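Local structure of polymerase X (Deinococcus radiodurans, 2W9M) at residues A[359-364]-A[380-385]; A[342-347]-A[394-399]; A[247-252]-A[258-263]; A[285-290]-A[296-301]. The protein probably catalyses template-directed DNA synthesis from deoxyribonucleoside triphosphates as a family X polymerase, and also carries a zinc-binding PHP domain. One frame throughout, in Å; residues are numbered along the deposited sequence.

Contact 1: residues A[359-364]-A[380-385]; sequences LGTADH and REQLKE. With ZN (zinc ion), chain C.
The carboxylate of D363 is gripped at both oxygens. Its OD2 lies 2.7 Å from NE2 of Q382, a short but weak hydrogen bond because the N-H...O angle is only 125°, while OD1 takes a further bond from the backbone N of S335. Amide and carboxylate planes are turned 38° against each other. Q382 gets there by stretching straight out from its helix: CG is anti to the backbone N (chi1 -179°) and the chain stays extended to the amide. The other branch of that amide, OE1, comes up against the CG2 methyl of T361 at 3.7 Å, so one glutamine spans two residues of segment 359-364. The residue after D363, H364, is a metal ligand, whose NE2 binds a zinc ion at 2.1 Å together with D339 and H518. D363 is thus a second-shell neighbour of the metal centre, its side chain packed close to H334, a ligand of another zinc ion. The contact links the first strand and the helix of the beta-alpha-beta unit 358-364, 376-391, 396-403, with a metal ligand following the strand residues that face the helix, as in the parallel barrels of PHP domains.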
loop_
_atom_site.group_PDB
_atom_site.type_symbol
_atom_site.label_atom_id
_atom_site.label_comp_id
_atom_site.label_asym_id
_atom_site.label_seq_id
_atom_site.Cartn_x
_atom_site.Cartn_y
_atom_site.Cartn_z
ATOM N N LEU A 359 -1.002 -19.218 2.264
ATOM C CA LEU A 359 -1.371 -18.165 1.323
ATOM C C LEU A 359 -2.879 -18.055 1.170
ATOM O O LEU A 359 -3.578 -19.056 1.052
ATOM C CB LEU A 359 -0.748 -18.425 -0.050
ATOM C CG LEU A 359 -1.178 -17.493 -1.188
ATOM C CD1 LEU A 359 -0.451 -16.156 -1.115
ATOM C CD2 LEU A 359 -0.931 -18.155 -2.532
ATOM N N GLY A 360 -3.370 -16.824 1.164
ATOM C CA GLY A 360 -4.774 -16.564 0.929
ATOM C C GLY A 360 -5.017 -16.028 -0.466
ATOM O O GLY A 360 -4.649 -14.900 -0.796
ATOM N N THR A 361 -5.635 -16.857 -1.293
ATOM C CA THR A 361 -6.026 -16.481 -2.642
ATOM C C THR A 361 -7.177 -15.481 -2.596
ATOM O O THR A 361 -8.038 -15.574 -1.725
ATOM C CB THR A 361 -6.456 -17.740 -3.424
ATOM O OG1 THR A 361 -5.299 -18.343 -4.017
ATOM C CG2 THR A 361 -7.469 -17.399 -4.505
ATOM N N ALA A 362 -7.192 -14.526 -3.522
ATOM C CA ALA A 362 -8.250 -13.511 -3.550
ATOM C C ALA A 362 -8.233 -12.641 -4.808
ATOM O O ALA A 362 -8.017 -11.432 -4.732
ATOM C CB ALA A 362 -8.181 -12.638 -2.303
ATOM N N ASP A 363 -8.474 -13.256 -5.960
ATOM C CA ASP A 363 -8.513 -12.528 -7.226
ATOM C C ASP A 363 -9.855 -11.817 -7.403
ATOM O O ASP A 363 -10.829 -12.147 -6.726
ATOM C CB ASP A 363 -8.224 -13.482 -8.393
ATOM C CG ASP A 363 -6.748 -13.850 -8.491
ATOM O OD1 ASP A 363 -5.923 -12.940 -8.720
ATOM O OD2 ASP A 363 -6.407 -15.041 -8.334
ATOM N N HIS A 364 -9.904 -10.833 -8.298
ATOM C CA HIS A 364 -11.125 -10.057 -8.497
ATOM C C HIS A 364 -12.214 -10.896 -9.140
ATOM O O HIS A 364 -11.964 -12.002 -9.625
ATOM C CB HIS A 364 -10.873 -8.837 -9.380
ATOM C CG HIS A 364 -9.736 -7.986 -8.925
ATOM N ND1 HIS A 364 -9.892 -6.962 -8.018
ATOM C CD2 HIS A 364 -8.425 -8.005 -9.255
ATOM C CE1 HIS A 364 -8.720 -6.390 -7.805
ATOM N NE2 HIS A 364 -7.815 -7.005 -8.541
ATOM N N ARG A 380 -14.362 -21.471 -10.907
ATOM C CA ARG A 380 -14.430 -22.908 -10.668
ATOM C C ARG A 380 -13.150 -23.576 -11.151
ATOM O O ARG A 380 -12.645 -24.503 -10.516
ATOM C CB ARG A 380 -15.663 -23.526 -11.330
ATOM C CG ARG A 380 -16.980 -22.855 -10.941
ATOM C CD ARG A 380 -18.076 -23.870 -10.620
ATOM N NE ARG A 380 -18.268 -24.861 -11.679
ATOM C CZ ARG A 380 -17.679 -26.056 -11.707
ATOM N NH1 ARG A 380 -16.849 -26.408 -10.736
ATOM N NH2 ARG A 380 -17.917 -26.897 -12.707
ATOM N N GLU A 381 -12.614 -23.083 -12.265
ATOM C CA GLU A 381 -11.337 -23.565 -12.782
ATOM C C GLU A 381 -10.168 -23.233 -11.851
ATOM O O GLU A 381 -9.256 -24.044 -11.679
ATOM C CB GLU A 381 -11.074 -23.022 -14.189
ATOM C CG GLU A 381 -12.027 -23.571 -15.237
ATOM C CD GLU A 381 -11.632 -23.194 -16.657
ATOM O OE1 GLU A 381 -11.554 -24.105 -17.510
ATOM O OE2 GLU A 381 -11.399 -21.993 -16.922
ATOM N N GLN A 382 -10.193 -22.046 -11.251
ATOM C CA GLN A 382 -9.157 -21.682 -10.289
ATOM C C GLN A 382 -9.190 -22.618 -9.083
ATOM O O GLN A 382 -8.148 -23.066 -8.603
ATOM C CB GLN A 382 -9.307 -20.228 -9.828
ATOM C CG GLN A 382 -8.240 -19.781 -8.826
ATOM C CD GLN A 382 -8.514 -18.401 -8.250
ATOM O OE1 GLN A 382 -9.453 -18.207 -7.474
ATOM N NE2 GLN A 382 -7.687 -17.437 -8.624
ATOM N N LEU A 383 -10.396 -22.915 -8.605
ATOM C CA LEU A 383 -10.568 -23.782 -7.445
ATOM C C LEU A 383 -10.024 -25.188 -7.706
ATOM O O LEU A 383 -9.435 -25.803 -6.816
ATOM C CB LEU A 383 -12.037 -23.821 -7.002
ATOM C CG LEU A 383 -12.560 -22.531 -6.344
ATOM C CD1 LEU A 383 -14.076 -22.528 -6.242
ATOM C CD2 LEU A 383 -11.935 -22.317 -4.969
ATOM N N LYS A 384 -10.207 -25.687 -8.927
ATOM C CA LYS A 384 -9.625 -26.971 -9.308
ATOM C C LYS A 384 -8.102 -26.922 -9.207
ATOM O O LYS A 384 -7.478 -27.832 -8.659
ATOM C CB LYS A 384 -10.046 -27.371 -10.726
ATOM C CG LYS A 384 -11.397 -28.069 -10.804
ATOM C CD LYS A 384 -12.361 -27.533 -9.748
ATOM C CE LYS A 384 -13.812 -27.786 -10.131
ATOM N NZ LYS A 384 -14.205 -27.020 -11.352
ATOM N N GLU A 385 -7.507 -25.857 -9.736
ATOM C CA GLU A 385 -6.059 -25.680 -9.657
ATOM C C GLU A 385 -5.567 -25.607 -8.216
ATOM O O GLU A 385 -4.538 -26.189 -7.878
ATOM C CB GLU A 385 -5.616 -24.431 -10.416
ATOM C CG GLU A 385 -4.213 -23.956 -10.054
ATOM C CD GLU A 385 -3.715 -22.854 -10.974
ATOM O OE1 GLU A 385 -3.321 -21.781 -10.465
ATOM O OE2 GLU A 385 -3.726 -23.057 -12.208
HETATM ZN ZN ZN C . -5.994 -6.031 -8.541
#

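Contact 2: residues A[342-347]-A[394-399]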
loop_
_atom_site.group_PDB
_atom_site.type_symbol
_atom_site.label_atom_id
_atom_site.label_comp_id
_atom_site.label_asym_id
_atom_site.label_seq_id
_atom_site.Cartn_x
_atom_site.Cartn_y
_atom_site.Cartn_z
ATOM N N ALA A 342 2.075 -13.273 -11.180
ATOM C CA ALA A 342 2.633 -14.587 -10.902
ATOM C C ALA A 342 1.528 -15.627 -10.741
ATOM O O ALA A 342 0.377 -15.286 -10.471
ATOM C CB ALA A 342 3.508 -14.536 -9.656
ATOM N N SER A 343 1.883 -16.896 -10.915
ATOM C CA SER A 343 0.933 -17.981 -10.716
ATOM C C SER A 343 0.684 -18.150 -9.228
ATOM O O SER A 343 1.430 -17.621 -8.406
ATOM C CB SER A 343 1.487 -19.283 -11.287
ATOM O OG SER A 343 2.539 -19.777 -10.473
ATOM N N ILE A 344 -0.361 -18.893 -8.885
ATOM C CA ILE A 344 -0.672 -19.184 -7.491
ATOM C C ILE A 344 0.461 -19.958 -6.817
ATOM O O ILE A 344 0.737 -19.758 -5.632
ATOM C CB ILE A 344 -1.997 -19.970 -7.357
ATOM C CG1 ILE A 344 -3.172 -19.120 -7.843
ATOM C CG2 ILE A 344 -2.226 -20.407 -5.916
ATOM C CD1 ILE A 344 -4.517 -19.796 -7.680
ATOM N N ARG A 345 1.123 -20.833 -7.571
ATOM C CA ARG A 345 2.230 -21.613 -7.021
ATOM C C ARG A 345 3.416 -20.723 -6.655
ATOM O O ARG A 345 3.979 -20.861 -5.573
ATOM C CB ARG A 345 2.672 -22.732 -7.976
ATOM C CG ARG A 345 3.741 -23.652 -7.374
ATOM C CD ARG A 345 4.340 -24.630 -8.383
ATOM N NE ARG A 345 3.568 -25.866 -8.511
ATOM C CZ ARG A 345 2.708 -26.116 -9.495
ATOM N NH1 ARG A 345 2.500 -25.213 -10.447
ATOM N NH2 ARG A 345 2.052 -27.270 -9.531
ATOM N N GLU A 346 3.793 -19.815 -7.553
ATOM C CA GLU A 346 4.900 -18.897 -7.291
ATOM C C GLU A 346 4.613 -18.060 -6.043
ATOM O O GLU A 346 5.489 -17.868 -5.200
ATOM C CB GLU A 346 5.157 -17.982 -8.493
ATOM C CG GLU A 346 5.312 -18.706 -9.824
ATOM C CD GLU A 346 5.586 -17.759 -10.986
ATOM O OE1 GLU A 346 4.742 -17.678 -11.906
ATOM O OE2 GLU A 346 6.643 -17.090 -10.975
ATOM N N MET A 347 3.381 -17.569 -5.931
ATOM C CA MET A 347 2.968 -16.779 -4.773
ATOM C C MET A 347 3.020 -17.600 -3.485
ATOM O O MET A 347 3.551 -17.140 -2.477
ATOM C CB MET A 347 1.571 -16.185 -4.980
ATOM C CG MET A 347 1.483 -15.199 -6.140
ATOM S SD MET A 347 2.317 -13.633 -5.791
ATOM C CE MET A 347 1.209 -12.926 -4.581
ATOM N N LEU A 394 0.986 -27.721 -0.839
ATOM C CA LEU A 394 1.032 -26.268 -0.673
ATOM C C LEU A 394 -0.093 -25.750 0.226
ATOM O O LEU A 394 -1.263 -26.066 0.006
ATOM C CB LEU A 394 0.991 -25.562 -2.027
ATOM C CG LEU A 394 2.285 -25.595 -2.836
ATOM C CD1 LEU A 394 2.160 -24.696 -4.047
ATOM C CD2 LEU A 394 3.459 -25.168 -1.978
ATOM N N PRO A 395 0.263 -24.945 1.240
ATOM C CA PRO A 395 -0.698 -24.434 2.223
ATOM C C PRO A 395 -1.479 -23.246 1.670
ATOM O O PRO A 395 -0.991 -22.118 1.735
ATOM C CB PRO A 395 0.196 -23.969 3.386
ATOM C CG PRO A 395 1.618 -24.350 3.005
ATOM C CD PRO A 395 1.627 -24.473 1.521
ATOM N N ILE A 396 -2.675 -23.499 1.141
ATOM C CA ILE A 396 -3.480 -22.458 0.515
ATOM C C ILE A 396 -4.918 -22.442 1.037
ATOM O O ILE A 396 -5.496 -23.484 1.347
ATOM C CB ILE A 396 -3.519 -22.611 -1.027
ATOM C CG1 ILE A 396 -2.107 -22.740 -1.595
ATOM C CG2 ILE A 396 -4.239 -21.433 -1.671
ATOM C CD1 ILE A 396 -2.075 -22.900 -3.096
ATOM N N VAL A 397 -5.481 -21.242 1.126
ATOM C CA VAL A 397 -6.880 -21.046 1.471
ATOM C C VAL A 397 -7.530 -20.268 0.322
ATOM O O VAL A 397 -7.043 -19.215 -0.074
ATOM C CB VAL A 397 -7.011 -20.277 2.805
ATOM C CG1 VAL A 397 -8.389 -19.672 2.949
ATOM C CG2 VAL A 397 -6.701 -21.194 3.981
ATOM N N ALA A 398 -8.613 -20.800 -0.234
ATOM C CA ALA A 398 -9.215 -20.206 -1.422
ATOM C C ALA A 398 -10.180 -19.084 -1.081
ATOM O O ALA A 398 -11.112 -19.260 -0.297
ATOM C CB ALA A 398 -9.912 -21.266 -2.259
ATOM N N GLY A 399 -9.957 -17.927 -1.681
ATOM C CA GLY A 399 -10.848 -16.807 -1.478
ATOM C C GLY A 399 -11.117 -16.057 -2.762
ATOM O O GLY A 399 -10.714 -16.479 -3.849
#
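R345 meets L394 through its CG methylene, not its flat guanidinium: CG lies 3.8 Å from CD1 of L394, and neither face nor edge of the guanidinium is turned to use against 394-399. The two side chains cross at about a right angle. R345 has CG anti to its backbone nitrogen (chi1 -175°), and only at chi3 does the chain bend, leaving the CG methylene to meet the leucine methyl. One residue back, the CG2 methyl of I344 meets the CD1 methyl at the far end of I396, again at 3.8 Å. I396 reaches this point because its CG1 branch carries on extended to CD1 (chi2 180°). With 9.1 Å between the CA atoms of I344 and I396, the backbones stay well apart and only side chains meet. Around I344, T361 of the intervening strand and E385 and L389 of helix 376-391 also press on the side chain.

The helix start that presents these residues carries a capping box: OG of S343 accepts from N of E346 at 3.2 Å, and OE1 of E346 in return takes N of S343 at 3.1 Å, reached from above the carboxylate plane. I396, for its part, has its carbonyl oxygen bonded by Q390 and R549. The interface itself is wholly aliphatic, and it joins helix 344-353 of the PHP domain to the beginning of strand 396-403 and the residues leading into it. Such van der Waals contact imposes little directional preference; the polar bonds lie within the helix start and on the strand backbone.

Contact 3: residues A[247-252]-A[258-263]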
loop_
_atom_site.group_PDB
_atom_site.type_symbol
_atom_site.label_atom_id
_atom_site.label_comp_id
_atom_site.label_asym_id
_atom_site.label_seq_id
_atom_site.Cartn_x
_atom_site.Cartn_y
_atom_site.Cartn_z
ATOM N N ASP A 247 18.543 12.089 18.262
ATOM C CA ASP A 247 17.535 11.109 17.877
ATOM C C ASP A 247 16.139 11.520 18.326
ATOM O O ASP A 247 15.164 11.310 17.607
ATOM C CB ASP A 247 17.892 9.726 18.416
ATOM C CG ASP A 247 19.090 9.117 17.702
ATOM O OD1 ASP A 247 19.619 9.766 16.773
ATOM O OD2 ASP A 247 19.503 7.992 18.062
ATOM N N LEU A 248 16.041 12.113 19.511
ATOM C CA LEU A 248 14.756 12.598 20.002
ATOM C C LEU A 248 14.262 13.770 19.160
ATOM O O LEU A 248 13.112 13.790 18.725
ATOM C CB LEU A 248 14.852 13.015 21.470
ATOM C CG LEU A 248 14.818 11.898 22.514
ATOM C CD1 LEU A 248 14.823 12.495 23.906
ATOM C CD2 LEU A 248 13.592 11.026 22.326
ATOM N N LEU A 249 15.139 14.742 18.929
ATOM C CA LEU A 249 14.764 15.946 18.190
ATOM C C LEU A 249 14.389 15.670 16.736
ATOM O O LEU A 249 13.534 16.351 16.179
ATOM C CB LEU A 249 15.867 17.006 18.272
ATOM C CG LEU A 249 16.011 17.674 19.642
ATOM C CD1 LEU A 249 17.324 18.409 19.744
ATOM C CD2 LEU A 249 14.846 18.618 19.914
ATOM N N ARG A 250 15.019 14.668 16.130
ATOM C CA ARG A 250 14.737 14.324 14.739
ATOM C C ARG A 250 13.688 13.211 14.624
ATOM O O ARG A 250 13.797 12.340 13.763
ATOM C CB ARG A 250 16.019 13.894 14.011
ATOM C CG ARG A 250 17.204 14.846 14.144
ATOM C CD ARG A 250 17.014 16.139 13.366
ATOM N NE ARG A 250 16.716 15.893 11.959
ATOM C CZ ARG A 250 16.754 16.822 11.007
ATOM N NH1 ARG A 250 17.092 18.068 11.304
ATOM N NH2 ARG A 250 16.461 16.502 9.753
ATOM N N SER A 251 12.671 13.246 15.482
ATOM C CA SER A 251 11.633 12.211 15.497
ATOM C C SER A 251 10.440 12.406 14.547
ATOM O O SER A 251 10.014 11.441 13.910
ATOM C CB SER A 251 11.128 11.963 16.920
ATOM O OG SER A 251 11.974 11.057 17.596
ATOM N N GLY A 252 9.884 13.616 14.449
ATOM C CA GLY A 252 10.354 14.780 15.172
ATOM C C GLY A 252 9.320 15.875 15.385
ATOM O O GLY A 252 8.597 15.856 16.379
ATOM N N GLN A 258 7.399 18.984 21.850
ATOM C CA GLN A 258 6.896 18.441 23.103
ATOM C C GLN A 258 8.024 18.193 24.102
ATOM O O GLN A 258 7.939 18.597 25.259
ATOM C CB GLN A 258 6.136 17.138 22.845
ATOM C CG GLN A 258 4.751 17.327 22.253
ATOM C CD GLN A 258 3.643 17.056 23.256
ATOM O OE1 GLN A 258 3.711 16.101 24.033
ATOM N NE2 GLN A 258 2.609 17.888 23.235
ATOM N N VAL A 259 9.080 17.529 23.645
ATOM C CA VAL A 259 10.143 17.076 24.532
ATOM C C VAL A 259 11.054 18.225 24.961
ATOM O O VAL A 259 11.650 18.187 26.038
ATOM C CB VAL A 259 10.969 15.930 23.892
ATOM C CG1 VAL A 259 12.077 16.485 23.018
ATOM C CG2 VAL A 259 11.543 15.028 24.968
ATOM N N GLN A 260 11.156 19.244 24.115
ATOM C CA GLN A 260 11.893 20.451 24.464
ATOM C C GLN A 260 11.136 21.244 25.523
ATOM O O GLN A 260 11.723 21.714 26.498
ATOM C CB GLN A 260 12.140 21.307 23.223
ATOM C CG GLN A 260 13.388 20.926 22.462
ATOM C CD GLN A 260 13.486 21.627 21.128
ATOM O OE1 GLN A 260 12.483 21.820 20.442
ATOM N NE2 GLN A 260 14.701 22.007 20.746
ATOM N N ALA A 261 9.829 21.385 25.322
ATOM C CA ALA A 261 8.957 22.019 26.303
ATOM C C ALA A 261 9.115 21.338 27.655
ATOM O O ALA A 261 9.213 21.998 28.689
ATOM C CB ALA A 261 7.509 21.948 25.845
ATOM N N ALA A 262 9.144 20.010 27.630
ATOM C CA ALA A 262 9.289 19.207 28.834
ATOM C C ALA A 262 10.641 19.441 29.494
ATOM O O ALA A 262 10.744 19.453 30.717
ATOM C CB ALA A 262 9.110 17.737 28.506
ATOM N N ALA A 263 11.673 19.628 28.677
ATOM C CA ALA A 263 13.022 19.832 29.187
ATOM C C ALA A 263 13.159 21.199 29.851
ATOM O O ALA A 263 13.640 21.299 30.980
ATOM C CB ALA A 263 14.044 19.669 28.073
#
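Helix 243-249 and helix 253-264 come closest in these segments at L248 and V259, whose CA atoms are 7.9 Å apart. The first helix ends here: R250 departs from helical angles (phi -94°, psi 39°), S251 N retains only a weak bond to L248 O, and the peptide before G252 is modelled cis, in the short link to the next helix.

Two side-chain pairs fill the angle between the helices. L248 points at V259, and its CD1 lies 4.3 Å from CG2 of the valine, a rather loose apolar touch between methyls. The tighter pair is L249 with Q260. The CD2 methyl of the leucine sits against the glutamine amide, 3.5 Å from CD and the same from NE2, and the two side chains cross at about a right angle. Q260 lays its amide there through an extended chain (chi2 171°), and the amide is also held by NE2, which donates to the carbonyl oxygen of L270.

This is a helix-helix contact in the family X polymerase part, away from the annotated sites. L270 of strand 269-271 packs on V259 as well, and L248 also packs on E287, V290 and F291 of helix 287-293. At the end of the first helix, R250 forms a salt bridge with E234 of strand 231-238, so the pair of helices contacts both the three-stranded antiparallel sheet and, through R250, the mixed sheet.

Contact 4: residues A[285-290]-A[296-301]; sequences PTEAVV and LPFRPA
Along 296-301 it is F298 that touches helix 287-293, meeting E287 and A288. Its side chain swings out with CG anti to the backbone N (chi1 -172°), which carries the ring to the first turn of the helix. A288 N lies at the ring edge, in its plane, 3.9 Å from CE1, and the CB methyl of A288 is 4.3 Å from CD1. The far end of the ring reaches E287: CZ is 3.8 Å from OE1, the side chains cross at about a right angle, and carboxylate and ring planes are 65° apart. F298 also meets the ring of F291, one turn further along the same helix.

R299, next in the chain, has its side chain fully extended, making a salt bridge with D309 and donating through NE to the carbonyl oxygen of Y303, while its own carbonyl oxygen accepts from NE of R304. P300 then packs on P318.

R304 is a partner to both segments, for its NH1 also pairs with OE2 of E287. The other oxygen of that carboxylate, OE1, makes a salt bridge with R189. Two arginines here would be expected to stabilise the charged form of E287, and the ring lies beside a carboxylate whose charge is probably offset in part by R304 and R189. The contact belongs to the region related to the polymerase beta thumb. No polar bond joins the two segments directly: their own contact is the ring against A288 and E287, whereas R304 bonds both E287 OE2 and R299 O.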
loop_
_atom_site.group_PDB
_atom_site.type_symbol
_atom_site.label_atom_id
_atom_site.label_comp_id
_atom_site.label_asym_id
_atom_site.label_seq_id
_atom_site.Cartn_x
_atom_site.Cartn_y
_atom_site.Cartn_z
ATOM N N PRO A 285 24.058 9.540 25.296
ATOM C CA PRO A 285 24.416 8.574 24.249
ATOM C C PRO A 285 23.193 7.918 23.611
ATOM O O PRO A 285 23.246 7.540 22.441
ATOM C CB PRO A 285 25.229 7.513 25.008
ATOM C CG PRO A 285 25.478 8.090 26.391
ATOM C CD PRO A 285 24.343 9.021 26.642
ATOM N N THR A 286 22.110 7.789 24.376
ATOM C CA THR A 286 20.912 7.101 23.912
ATOM C C THR A 286 19.660 7.884 24.278
ATOM O O THR A 286 19.659 8.640 25.250
ATOM C CB THR A 286 20.809 5.694 24.536
ATOM O OG1 THR A 286 21.918 4.898 24.103
ATOM C CG2 THR A 286 19.506 5.005 24.132
ATOM N N GLU A 287 18.601 7.705 23.495
ATOM C CA GLU A 287 17.308 8.291 23.820
ATOM C C GLU A 287 16.941 7.998 25.271
ATOM O O GLU A 287 16.576 8.899 26.027
ATOM C CB GLU A 287 16.215 7.741 22.902
ATOM C CG GLU A 287 16.257 8.263 21.478
ATOM C CD GLU A 287 14.964 7.990 20.722
ATOM O OE1 GLU A 287 14.347 6.925 20.948
ATOM O OE2 GLU A 287 14.562 8.847 19.906
ATOM N N ALA A 288 17.045 6.729 25.655
ATOM C CA ALA A 288 16.649 6.292 26.992
ATOM C C ALA A 288 17.273 7.148 28.091
ATOM O O ALA A 288 16.643 7.419 29.115
ATOM C CB ALA A 288 17.004 4.829 27.196
ATOM N N VAL A 289 18.513 7.568 27.872
ATOM C CA VAL A 289 19.237 8.361 28.859
ATOM C C VAL A 289 18.600 9.740 29.055
ATOM O O VAL A 289 18.514 10.237 30.179
ATOM C CB VAL A 289 20.721 8.518 28.474
ATOM C CG1 VAL A 289 21.466 9.282 29.545
ATOM C CG2 VAL A 289 21.359 7.155 28.251
ATOM N N VAL A 290 18.151 10.354 27.962
ATOM C CA VAL A 290 17.489 11.655 28.032
ATOM C C VAL A 290 16.203 11.576 28.843
ATOM O O VAL A 290 15.924 12.445 29.666
ATOM C CB VAL A 290 17.150 12.206 26.638
ATOM C CG1 VAL A 290 16.475 13.559 26.750
ATOM C CG2 VAL A 290 18.395 12.315 25.805
ATOM N N LEU A 296 11.249 11.117 32.935
ATOM C CA LEU A 296 10.096 10.854 32.086
ATOM C C LEU A 296 10.039 9.384 31.695
ATOM O O LEU A 296 11.076 8.728 31.572
ATOM C CB LEU A 296 10.161 11.716 30.822
ATOM C CG LEU A 296 9.358 13.017 30.800
ATOM C CD1 LEU A 296 9.097 13.537 32.202
ATOM C CD2 LEU A 296 10.054 14.067 29.938
ATOM N N PRO A 297 8.821 8.857 31.516
ATOM C CA PRO A 297 8.626 7.497 30.997
ATOM C C PRO A 297 9.026 7.431 29.529
ATOM O O PRO A 297 8.702 8.343 28.769
ATOM C CB PRO A 297 7.114 7.295 31.129
ATOM C CG PRO A 297 6.556 8.699 31.129
ATOM C CD PRO A 297 7.549 9.460 31.944
ATOM N N PHE A 298 9.727 6.373 29.134
ATOM C CA PHE A 298 10.151 6.234 27.747
ATOM C C PHE A 298 8.939 6.151 26.836
ATOM O O PHE A 298 8.019 5.373 27.088
ATOM C CB PHE A 298 11.029 4.995 27.559
ATOM C CG PHE A 298 11.654 4.901 26.198
ATOM C CD1 PHE A 298 12.922 5.407 25.965
ATOM C CD2 PHE A 298 10.975 4.311 25.148
ATOM C CE1 PHE A 298 13.504 5.326 24.710
ATOM C CE2 PHE A 298 11.552 4.223 23.890
ATOM C CZ PHE A 298 12.817 4.733 23.672
ATOM N N ARG A 299 8.943 6.964 25.785
ATOM C CA ARG A 299 7.840 7.007 24.828
ATOM C C ARG A 299 8.296 6.466 23.475
ATOM O O ARG A 299 9.048 7.128 22.755
ATOM C CB ARG A 299 7.313 8.438 24.689
ATOM C CG ARG A 299 6.138 8.608 23.741
ATOM C CD ARG A 299 5.559 10.017 23.855
ATOM N NE ARG A 299 4.466 10.257 22.916
ATOM C CZ ARG A 299 3.801 11.407 22.819
ATOM N NH1 ARG A 299 4.119 12.427 23.604
ATOM N NH2 ARG A 299 2.821 11.542 21.937
ATOM N N PRO A 300 7.841 5.250 23.129
ATOM C CA PRO A 300 8.259 4.546 21.908
ATOM C C PRO A 300 7.981 5.366 20.650
ATOM O O PRO A 300 6.957 6.045 20.581
ATOM C CB PRO A 300 7.391 3.282 21.916
ATOM C CG PRO A 300 6.988 3.100 23.343
ATOM C CD PRO A 300 6.848 4.481 23.899
ATOM N N ALA A 301 8.880 5.297 19.670
ATOM C CA ALA A 301 8.740 6.072 18.439
ATOM C C ALA A 301 7.399 5.833 17.750
ATOM O O ALA A 301 6.906 6.698 17.026
ATOM C CB ALA A 301 9.891 5.772 17.482
#

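In the fold
From the N terminus, contact 3 comes first, folding helix 253-264 back against the end of helix 243-249. Contact 4 follows in series, drawing the loop at 296-301 back onto the start of helix 287-293. The two touch, with centres 10 Å apart: helix 287-293 packs on the helices of contact 3, joining them into one unit of the polymerase part. Further on, contact 2 spans 342-399 and encloses contact 1, which closes 359-385 within it. These also touch, because strands 358-364 and 396-403 are neighbours in the parallel sheet and L359 probably bonds to both P395 and V397. The pairs stand far apart, with about 30 Å between nearest atoms of contacts 1 and 4.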